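Local coordinates for protein charybdin (Charybdis maritima, PDB 2B7U) that is a plant ribosome-inactivating protein with a mixed alpha/beta fold, at residues A[165-168]-A[169-172]; A[175-178]-A[179-183]. All coordinates share one frame; numbering follows the deposited sequence.

Interaction 1: A[165-168]-A[169-172]; sequences FCEA and TRFV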
ATOM      1  N   PHE A 165      -3.404  -4.987  -0.492  1.00 13.43           N
ATOM      2  CA  PHE A 165      -2.600  -4.684  -1.684  1.00 13.85           C
ATOM      3  C   PHE A 165      -1.431  -3.781  -1.352  1.00 15.51           C
ATOM      4  O   PHE A 165      -0.291  -4.150  -1.626  1.00 18.04           O
ATOM      5  CB  PHE A 165      -3.499  -4.204  -2.811  1.00 15.30           C
ATOM      6  CG  PHE A 165      -4.419  -5.286  -3.269  1.00 14.41           C
ATOM      7  CD1 PHE A 165      -3.952  -6.264  -4.123  1.00 17.55           C
ATOM      8  CD2 PHE A 165      -5.683  -5.407  -2.750  1.00 16.44           C
ATOM      9  CE1 PHE A 165      -4.743  -7.323  -4.513  1.00 17.64           C
ATOM     10  CE2 PHE A 165      -6.498  -6.480  -3.126  1.00 18.47           C
ATOM     11  CZ  PHE A 165      -6.029  -7.438  -4.018  1.00 17.70           C
ATOM     12  N   CYS A 166      -1.670  -2.670  -0.685  1.00 14.68           N
ATOM     13  CA  CYS A 166      -0.540  -1.741  -0.418  1.00 16.02           C
ATOM     14  C   CYS A 166       0.415  -2.277   0.662  1.00 15.23           C
ATOM     15  O   CYS A 166       1.634  -2.375   0.437  1.00 14.37           O
ATOM     16  CB  CYS A 166      -1.024  -0.368  -0.085  1.00 15.68           C
ATOM     17  SG  CYS A 166      -2.110   0.284  -1.415  1.00 21.38           S
ATOM     18  N   GLU A 167      -0.109  -2.644   1.824  1.00 14.44           N
ATOM     19  CA  GLU A 167       0.774  -3.112   2.869  1.00 14.37           C
ATOM     20  C   GLU A 167       1.409  -4.463   2.499  1.00 14.34           C
ATOM     21  O   GLU A 167       2.569  -4.727   2.793  1.00 13.32           O
ATOM     22  CB  GLU A 167       0.053  -3.208   4.200  1.00 14.48           C
ATOM     23  CG  GLU A 167      -0.654  -1.943   4.634  1.00 15.37           C
ATOM     24  CD  GLU A 167       0.250  -0.773   4.887  1.00 18.72           C
ATOM     25  OE1 GLU A 167       1.498  -0.940   4.875  1.00 17.46           O
ATOM     26  OE2 GLU A 167      -0.276   0.349   5.083  1.00 21.77           O
ATOM     27  N   ALA A 168       0.637  -5.354   1.876  1.00 13.70           N
ATOM     28  CA  ALA A 168       1.192  -6.630   1.395  1.00 13.67           C
ATOM     29  C   ALA A 168       2.315  -6.423   0.375  1.00 13.50           C
ATOM     30  O   ALA A 168       3.324  -7.134   0.397  1.00 14.60           O
ATOM     31  CB  ALA A 168       0.084  -7.493   0.800  1.00 14.84           C
ATOM     32  N   THR A 169       2.167  -5.430  -0.502  1.00 13.11           N
ATOM     33  CA  THR A 169       3.200  -5.100  -1.484  1.00 13.20           C
ATOM     34  C   THR A 169       4.463  -4.602  -0.770  1.00 12.03           C
ATOM     35  O   THR A 169       5.575  -5.024  -1.081  1.00 12.02           O
ATOM     36  CB  THR A 169       2.665  -4.076  -2.485  1.00 13.67           C
ATOM     37  OG1 THR A 169       1.628  -4.704  -3.271  1.00 14.08           O
ATOM     38  CG2 THR A 169       3.716  -3.565  -3.422  1.00 14.59           C
ATOM     39  N   ARG A 170       4.267  -3.795   0.252  1.00 12.38           N
ATOM     40  CA  ARG A 170       5.408  -3.243   1.015  1.00 12.17           C
ATOM     41  C   ARG A 170       6.176  -4.273   1.835  1.00 12.14           C
ATOM     42  O   ARG A 170       7.383  -4.112   2.015  1.00 13.06           O
ATOM     43  CB  ARG A 170       4.936  -2.134   1.931  1.00 12.17           C
ATOM     44  CG  ARG A 170       4.388  -0.881   1.289  1.00 12.97           C
ATOM     45  CD  ARG A 170       3.780   0.022   2.357  1.00 13.30           C
ATOM     46  NE  ARG A 170       3.395   1.319   1.811  1.00 14.94           N
ATOM     47  CZ  ARG A 170       2.226   1.922   2.014  1.00 17.61           C
ATOM     48  NH1 ARG A 170       1.308   1.375   2.798  1.00 20.37           N
ATOM     49  NH2 ARG A 170       1.992   3.100   1.472  1.00 18.41           N
ATOM     50  N   PHE A 171       5.507  -5.276   2.401  1.00 12.23           N
ATOM     51  CA  PHE A 171       6.146  -6.192   3.366  1.00 12.07           C
ATOM     52  C   PHE A 171       5.931  -7.654   3.063  1.00 13.22           C
ATOM     53  O   PHE A 171       4.804  -8.108   2.922  1.00 13.84           O
ATOM     54  CB  PHE A 171       5.649  -5.909   4.781  1.00 12.72           C
ATOM     55  CG  PHE A 171       6.131  -4.586   5.331  1.00 11.42           C
ATOM     56  CD1 PHE A 171       7.427  -4.470   5.792  1.00 13.19           C
ATOM     57  CD2 PHE A 171       5.306  -3.490   5.361  1.00 12.08           C
ATOM     58  CE1 PHE A 171       7.863  -3.254   6.293  1.00 11.90           C
ATOM     59  CE2 PHE A 171       5.745  -2.272   5.853  1.00 12.19           C
ATOM     60  CZ  PHE A 171       7.020  -2.163   6.327  1.00 11.92           C
ATOM     61  N   VAL A 172       7.029  -8.391   2.989  1.00 13.67           N
ATOM     62  CA  VAL A 172       7.010  -9.827   2.758  1.00 14.59           C
ATOM     63  C   VAL A 172       6.115 -10.574   3.731  1.00 14.03           C
ATOM     64  O   VAL A 172       5.315 -11.424   3.313  1.00 14.65           O
ATOM     65  CB  VAL A 172       8.476 -10.382   2.814  1.00 15.07           C
ATOM     66  CG1 VAL A 172       8.497 -11.908   2.723  1.00 16.84           C
ATOM     67  CG2 VAL A 172       9.306  -9.728   1.682  1.00 17.69           C
TER

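Interaction 2: A[175-178]-A[179-183]; sequences ANHF and AFNLE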
ATOM      1  N   ALA A 175       2.294  -9.918   3.118  1.00 14.21           N
ATOM      2  CA  ALA A 175       1.845 -10.694   1.961  1.00 14.86           C
ATOM      3  C   ALA A 175       1.685 -12.168   2.308  1.00 15.18           C
ATOM      4  O   ALA A 175       0.669 -12.783   1.960  1.00 15.11           O
ATOM      5  CB  ALA A 175       2.765 -10.559   0.795  1.00 15.20           C
ATOM      6  N   ASN A 176       2.669 -12.720   2.998  1.00 15.08           N
ATOM      7  CA  ASN A 176       2.611 -14.143   3.413  1.00 15.51           C
ATOM      8  C   ASN A 176       1.406 -14.399   4.297  1.00 15.97           C
ATOM      9  O   ASN A 176       0.669 -15.391   4.111  1.00 15.18           O
ATOM     10  CB  ASN A 176       3.885 -14.575   4.149  1.00 16.35           C
ATOM     11  CG  ASN A 176       5.076 -14.737   3.229  1.00 18.02           C
ATOM     12  OD1 ASN A 176       4.918 -14.823   2.014  1.00 23.26           O
ATOM     13  ND2 ASN A 176       6.275 -14.794   3.812  1.00 19.54           N
ATOM     14  N   HIS A 177       1.198 -13.511   5.268  1.00 15.75           N
ATOM     15  CA  HIS A 177       0.144 -13.703   6.232  1.00 16.17           C
ATOM     16  C   HIS A 177      -1.204 -13.745   5.549  1.00 15.51           C
ATOM     17  O   HIS A 177      -2.061 -14.588   5.859  1.00 16.12           O
ATOM     18  CB  HIS A 177       0.138 -12.581   7.270  1.00 16.91           C
ATOM     19  CG  HIS A 177      -0.964 -12.714   8.267  1.00 17.87           C
ATOM     20  ND1 HIS A 177      -0.943 -13.655   9.273  1.00 19.90           N
ATOM     21  CD2 HIS A 177      -2.132 -12.045   8.398  1.00 20.75           C
ATOM     22  CE1 HIS A 177      -2.055 -13.557   9.982  1.00 19.77           C
ATOM     23  NE2 HIS A 177      -2.790 -12.590   9.476  1.00 21.96           N
ATOM     24  N   PHE A 178      -1.416 -12.831   4.610  1.00 14.53           N
ATOM     25  CA  PHE A 178      -2.704 -12.766   3.938  1.00 14.64           C
ATOM     26  C   PHE A 178      -2.874 -13.929   2.968  1.00 16.04           C
ATOM     27  O   PHE A 178      -3.993 -14.422   2.794  1.00 16.70           O
ATOM     28  CB  PHE A 178      -2.905 -11.420   3.239  1.00 14.71           C
ATOM     29  CG  PHE A 178      -3.078 -10.259   4.178  1.00 14.84           C
ATOM     30  CD1 PHE A 178      -3.749 -10.388   5.389  1.00 17.67           C
ATOM     31  CD2 PHE A 178      -2.598  -8.997   3.826  1.00 15.05           C
ATOM     32  CE1 PHE A 178      -3.917  -9.292   6.246  1.00 18.37           C
ATOM     33  CE2 PHE A 178      -2.797  -7.919   4.667  1.00 15.97           C
ATOM     34  CZ  PHE A 178      -3.450  -8.060   5.870  1.00 16.34           C
ATOM     35  N   ALA A 179      -1.781 -14.407   2.382  1.00 16.24           N
ATOM     36  CA  ALA A 179      -1.826 -15.518   1.428  1.00 17.56           C
ATOM     37  C   ALA A 179      -2.191 -16.817   2.133  1.00 18.73           C
ATOM     38  O   ALA A 179      -3.032 -17.599   1.647  1.00 19.20           O
ATOM     39  CB  ALA A 179      -0.478 -15.663   0.711  1.00 17.75           C
ATOM     40  N   PHE A 180      -1.599 -17.021   3.299  1.00 20.00           N
ATOM     41  CA  PHE A 180      -1.691 -18.304   4.005  1.00 22.40           C
ATOM     42  C   PHE A 180      -3.093 -18.482   4.593  1.00 23.08           C
ATOM     43  O   PHE A 180      -3.527 -19.611   4.814  1.00 24.42           O
ATOM     44  CB  PHE A 180      -0.625 -18.387   5.113  1.00 23.77           C
ATOM     45  CG  PHE A 180       0.819 -18.349   4.616  1.00 25.52           C
ATOM     46  CD1 PHE A 180       1.146 -18.427   3.257  1.00 27.33           C
ATOM     47  CD2 PHE A 180       1.866 -18.291   5.529  1.00 28.09           C
ATOM     48  CE1 PHE A 180       2.463 -18.419   2.842  1.00 28.20           C
ATOM     49  CE2 PHE A 180       3.198 -18.291   5.104  1.00 28.36           C
ATOM     50  CZ  PHE A 180       3.489 -18.348   3.765  1.00 27.29           C
ATOM     51  N   ASN A 181      -3.789 -17.370   4.827  1.00 23.27           N
ATOM     52  CA  ASN A 181      -5.076 -17.342   5.533  1.00 24.33           C
ATOM     53  C   ASN A 181      -6.248 -16.972   4.612  1.00 24.45           C
ATOM     54  O   ASN A 181      -7.398 -16.864   5.048  1.00 24.79           O
ATOM     55  CB  ASN A 181      -4.988 -16.354   6.696  1.00 24.46           C
ATOM     56  CG  ASN A 181      -4.146 -16.878   7.855  1.00 26.45           C
ATOM     57  OD1 ASN A 181      -4.551 -17.817   8.548  1.00 28.83           O
ATOM     58  ND2 ASN A 181      -2.985 -16.275   8.076  1.00 25.28           N
ATOM     59  N   LEU A 182      -5.956 -16.833   3.323  1.00 24.47           N
ATOM     60  CA  LEU A 182      -6.869 -16.212   2.377  1.00 24.56           C
ATOM     61  C   LEU A 182      -8.198 -16.942   2.211  1.00 24.91           C
ATOM     62  O   LEU A 182      -9.257 -16.328   2.242  1.00 23.58           O
ATOM     63  CB  LEU A 182      -6.176 -16.088   1.023  1.00 24.56           C
ATOM     64  CG  LEU A 182      -6.867 -15.260  -0.043  1.00 25.15           C
ATOM     65  CD1 LEU A 182      -6.839 -13.776   0.289  1.00 26.08           C
ATOM     66  CD2 LEU A 182      -6.198 -15.539  -1.359  1.00 25.53           C
ATOM     67  N   GLU A 183      -8.132 -18.255   2.060  1.00 26.50           N
ATOM     68  CA  GLU A 183      -9.338 -19.040   1.780  1.00 28.56           C
ATOM     69  C   GLU A 183     -10.057 -19.504   3.044  1.00 29.72           C
ATOM     70  O   GLU A 183     -11.026 -20.274   2.961  1.00 30.55           O
ATOM     71  CB  GLU A 183      -8.979 -20.218   0.881  1.00 28.54           C
ATOM     72  CG  GLU A 183      -8.433 -19.791  -0.480  1.00 29.29           C
ATOM     73  CD  GLU A 183      -8.511 -20.902  -1.508  1.00 30.28           C
ATOM     74  OE1 GLU A 183      -9.606 -21.109  -2.084  1.00 33.49           O
ATOM     75  OE2 GLU A 183      -7.479 -21.571  -1.735  1.00 32.28           O
TER

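Interaction 1: A[165-168]-A[169-172]
T169, R170 and F171 close the last turn of helix 151-170 against F165, C166 and E167. The sequence E167-A168-T169-R170 matches the EAxR signature of ribosome-inactivating proteins, consistent with the helix that lines their active-site cleft. T169 grips F165 O twice. Its backbone N lies 3.0 Å from F165 O, and its hydroxyl OG1 donates to the same oxygen at 2.6 Å. The torsion of T169 (chi1 -67°) places OG1 beside its own backbone N, yet the two donors reach F165 O from opposite faces of the carbonyl plane. The threonine thus returns its hydroxyl to the helix backbone, while its side chain also packs on I28, L31 and L35 of helix 21-35. R170 continues the helical pattern, its N bonding to C166 O at 3.0 Å, and then extends its chain from CG to NE. C166 CB lies over one face of the guanidinium, 4.1 Å from R170 NH1. The E167 side chain starts away from residues 169-172 but bends at chi2 (-64°), bringing its carboxylate to the guanidinium edge. In this salt bridge, E167 OE2 is 3.0 Å from R170 NH1, and NH1 donates its hydrogen bond to E167 OE1 at 3.1 Å. The two flat groups are turned 46° apart, and NH1 meets OE1 from above the carboxylate plane. Each partner is also held from outside: Y117 OH bonds to E167 OE2, D77 O accepts from R170 NH2, and W202 forms a cation-pi contact with the arginine. F171 leaves helical geometry and occupies the N-cap position of helix 172-180. F171 N still bonds to E167 O at 3.0 Å, and that oxygen also lies beside the F171 ring edge, 4.0 Å from CD2.

Interaction 2: A[175-178]-A[179-183]
F180 folds its ring back along N176 at the end of helix 172-180, and its atoms meet this neighbour one after another. CB is 3.4 Å from N176 O, the oxygen that also accepts the F180 N-H at 2.9 Å. At CG the gap to N176 O narrows to 3.0 Å, so this carbonyl oxygen sits over one ring face, offset toward the rim. Farther out, CE2 and CZ leave the oxygen behind and run alongside the asparagine side chain, with CZ 3.8 Å from N176 CB. This CB makes a CH-pi contact over the same ring, 4.2 Å from its centroid, and the N176 amide lies almost parallel to it (6° between planes). In N181, CG lies beside its own backbone N (chi1 -73°), which lets ND2 turn back and donate to H177 O at 2.9 Å, with that oxygen close to the amide plane. The backbone N of N181 reaches the same carbonyl only weakly. ND2 also stands over one face of the H177 imidazole, 3.4 Å from CE1, while H177 NE2 is held by K189 O. On the buried flank, F178 and A179 pack on Y24 of helix 21-35. The asparagine amide, bonded to the carbonyl four residues back, is a side-chain-to-backbone bond on the last turn of helix 172-180 in this ribosome-inactivating protein fold.

In the fold
Both interactions lie at the C-terminal ends of consecutive helices: interaction 1 finishes helix 151-170, and interaction 2 finishes helix 172-180, which starts just past F171. They touch where A175 CB packs on A168 O, and both pack against helix 21-35. Their settings differ. Interaction 1 is wholly buried near the middle of the chain, and there a carboxylate-guanidinium pair is enclosed by partners from distant parts of the sequence. Interaction 2 sits farther out and is partly open to solvent; it has no salt bridge and relies on neutral amides, an imidazole and an exposed phenyl ring, with N176 near a bound MES molecule.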